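PDB 7P0Z: ESX-1 secretion-associated protein EspB from Mycobacterium marinum, which is an ESX-1 secretion-associated protein that assembles into a seven-chain oligomer, probably forming a channel-like structure. Local coordinates for residues A138-E143 with P226-I231. Residues are numbered along the deposited sequence; the frame is centred on the assembly and turned at random.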
ATOM      1  N   ALA A 138      26.440  30.950  10.195  1.00 51.96           N
ATOM      2  CA  ALA A 138      25.118  30.470   9.839  1.00 51.96           C
ATOM      3  C   ALA A 138      24.151  31.624   9.657  1.00 51.96           C
ATOM      4  O   ALA A 138      23.431  31.691   8.659  1.00 51.96           O
ATOM      5  CB  ALA A 138      24.610  29.515  10.906  1.00 51.96           C
ATOM      6  N   ALA A 139      24.120  32.546  10.609  1.00 51.00           N
ATOM      7  CA  ALA A 139      23.192  33.661  10.515  1.00 51.00           C
ATOM      8  C   ALA A 139      23.516  34.557   9.338  1.00 51.00           C
ATOM      9  O   ALA A 139      22.611  35.014   8.636  1.00 51.00           O
ATOM     10  CB  ALA A 139      23.206  34.465  11.804  1.00 51.00           C
ATOM     11  N   THR A 140      24.793  34.831   9.108  1.00 50.47           N
ATOM     12  CA  THR A 140      25.142  35.735   8.028  1.00 50.47           C
ATOM     13  C   THR A 140      24.702  35.169   6.698  1.00 50.47           C
ATOM     14  O   THR A 140      24.150  35.887   5.864  1.00 50.47           O
ATOM     15  CB  THR A 140      26.636  35.982   8.018  1.00 50.47           C
ATOM     16  OG1 THR A 140      27.071  36.179   9.357  1.00 50.47           O
ATOM     17  CG2 THR A 140      26.929  37.209   7.242  1.00 50.47           C
ATOM     18  N   LYS A 141      24.929  33.879   6.491  1.00 48.87           N
ATOM     19  CA  LYS A 141      24.445  33.240   5.280  1.00 48.87           C
ATOM     20  C   LYS A 141      22.931  33.289   5.201  1.00 48.87           C
ATOM     21  O   LYS A 141      22.369  33.681   4.180  1.00 48.87           O
ATOM     22  CB  LYS A 141      24.933  31.805   5.231  1.00 48.87           C
ATOM     23  CG  LYS A 141      26.295  31.677   4.680  1.00 48.87           C
ATOM     24  CD  LYS A 141      26.740  30.257   4.751  1.00 48.87           C
ATOM     25  CE  LYS A 141      28.220  30.197   4.647  1.00 48.87           C
ATOM     26  NZ  LYS A 141      28.663  31.415   3.976  1.00 48.87           N
ATOM     27  N   LEU A 142      22.255  32.932   6.285  1.00 48.09           N
ATOM     28  CA  LEU A 142      20.808  32.869   6.249  1.00 48.09           C
ATOM     29  C   LEU A 142      20.174  34.212   5.931  1.00 48.09           C
ATOM     30  O   LEU A 142      19.093  34.259   5.348  1.00 48.09           O
ATOM     31  CB  LEU A 142      20.290  32.353   7.573  1.00 48.09           C
ATOM     32  CG  LEU A 142      18.787  32.133   7.585  1.00 48.09           C
ATOM     33  CD1 LEU A 142      18.422  30.970   6.670  1.00 48.09           C
ATOM     34  CD2 LEU A 142      18.312  31.892   8.981  1.00 48.09           C
ATOM     35  N   GLU A 143      20.797  35.306   6.308  1.00 48.66           N
ATOM     36  CA  GLU A 143      20.166  36.589   6.064  1.00 48.66           C
ATOM     37  C   GLU A 143      20.677  37.271   4.820  1.00 48.66           C
ATOM     38  O   GLU A 143      20.254  38.385   4.527  1.00 48.66           O
ATOM     39  CB  GLU A 143      20.354  37.501   7.262  1.00 48.66           C
ATOM     40  CG  GLU A 143      19.886  36.865   8.540  1.00 48.66           C
ATOM     41  CD  GLU A 143      20.205  37.691   9.756  1.00 48.66           C
ATOM     42  OE1 GLU A 143      20.584  38.871   9.597  1.00 48.66           O
ATOM     43  OE2 GLU A 143      20.074  37.164  10.875  1.00 48.66           O
ATOM     44  N   PRO A 226      18.062  32.213  15.240  1.00 52.05           N
ATOM     45  CA  PRO A 226      18.494  33.435  15.914  1.00 52.05           C
ATOM     46  C   PRO A 226      19.124  34.422  14.957  1.00 52.05           C
ATOM     47  O   PRO A 226      19.966  34.072  14.137  1.00 52.05           O
ATOM     48  CB  PRO A 226      19.510  32.923  16.933  1.00 52.05           C
ATOM     49  CG  PRO A 226      19.146  31.518  17.135  1.00 52.05           C
ATOM     50  CD  PRO A 226      18.642  31.014  15.851  1.00 52.05           C
ATOM     51  N   THR A 227      18.738  35.675  15.108  1.00 53.71           N
ATOM     52  CA  THR A 227      19.181  36.728  14.224  1.00 53.71           C
ATOM     53  C   THR A 227      20.678  36.967  14.393  1.00 53.71           C
ATOM     54  O   THR A 227      21.288  36.546  15.368  1.00 53.71           O
ATOM     55  CB  THR A 227      18.394  37.991  14.534  1.00 53.71           C
ATOM     56  OG1 THR A 227      17.004  37.710  14.381  1.00 53.71           O
ATOM     57  CG2 THR A 227      18.734  39.096  13.586  1.00 53.71           C
ATOM     58  N   LEU A 228      21.281  37.615  13.401  1.00 55.46           N
ATOM     59  CA  LEU A 228      22.644  38.093  13.559  1.00 55.46           C
ATOM     60  C   LEU A 228      22.740  39.124  14.672  1.00 55.46           C
ATOM     61  O   LEU A 228      23.722  39.156  15.420  1.00 55.46           O
ATOM     62  CB  LEU A 228      23.142  38.690  12.252  1.00 55.46           C
ATOM     63  CG  LEU A 228      24.606  39.105  12.244  1.00 55.46           C
ATOM     64  CD1 LEU A 228      25.462  37.959  12.688  1.00 55.46           C
ATOM     65  CD2 LEU A 228      25.036  39.544  10.886  1.00 55.46           C
ATOM     66  N   ALA A 229      21.742  39.994  14.781  1.00 57.20           N
ATOM     67  CA  ALA A 229      21.720  40.957  15.869  1.00 57.20           C
ATOM     68  C   ALA A 229      21.623  40.262  17.218  1.00 57.20           C
ATOM     69  O   ALA A 229      22.274  40.674  18.179  1.00 57.20           O
ATOM     70  CB  ALA A 229      20.565  41.931  15.682  1.00 57.20           C
ATOM     71  N   ASP A 230      20.817  39.214  17.319  1.00 57.93           N
ATOM     72  CA  ASP A 230      20.739  38.493  18.582  1.00 57.93           C
ATOM     73  C   ASP A 230      22.055  37.822  18.924  1.00 57.93           C
ATOM     74  O   ASP A 230      22.398  37.678  20.095  1.00 57.93           O
ATOM     75  CB  ASP A 230      19.631  37.459  18.532  1.00 57.93           C
ATOM     76  CG  ASP A 230      18.338  38.002  19.018  1.00 57.93           C
ATOM     77  OD1 ASP A 230      18.245  39.238  19.149  1.00 57.93           O
ATOM     78  OD2 ASP A 230      17.415  37.207  19.272  1.00 57.93           O
ATOM     79  N   ILE A 231      22.798  37.386  17.921  1.00 58.11           N
ATOM     80  CA  ILE A 231      24.068  36.738  18.200  1.00 58.11           C
ATOM     81  C   ILE A 231      25.094  37.764  18.633  1.00 58.11           C
ATOM     82  O   ILE A 231      25.896  37.515  19.538  1.00 58.11           O
ATOM     83  CB  ILE A 231      24.527  35.933  16.976  1.00 58.11           C
ATOM     84  CG1 ILE A 231      23.573  34.768  16.737  1.00 58.11           C
ATOM     85  CG2 ILE A 231      25.923  35.412  17.153  1.00 58.11           C
ATOM     86  CD1 ILE A 231      23.791  34.069  15.438  1.00 58.11           C
TER
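Glu143 reaches across to the start of helix 228-237 and accepts a hydrogen bond from Leu228 N at its OE2 (2.8 Å, N-H...O angle 151°), a case of a carboxylate from one helix accepting from the first-turn amide of another. The N-H comes in on the syn side of the carboxylate, 19° out of its plane. CG lies anti to the carbonyl carbon (chi1 -54°) and the chain runs extended beyond it, which carries the carboxylate over to Leu228; OE2 also rests 3.6 Å from Thr227 CG2. Thr227 holds the N-cap position without a capping bond from its own side chain. A negative charge at this N-terminal helix end probably interacts favourably with the helix dipole.

Apolar contacts continue alongside. Ala139 CB points toward helix 228-237, 3.7 Å from Ile231 CD1 and 4.2 Å from Leu228 CB; consistent with so small a side chain, Ala139 CA and Leu228 CA are 5.4 Å apart. At the exposed margin Leu228 CD1 lies 4.1 Å from Thr140 OG1.

Glu143 OE1 also forms a long, weak ion pair with Arg222 of helix 181-224. Within the helical PPE region, the contact thus joins helix 133-143 to helix 228-237, with helix 244-268 packing against Ala138 and Pro226.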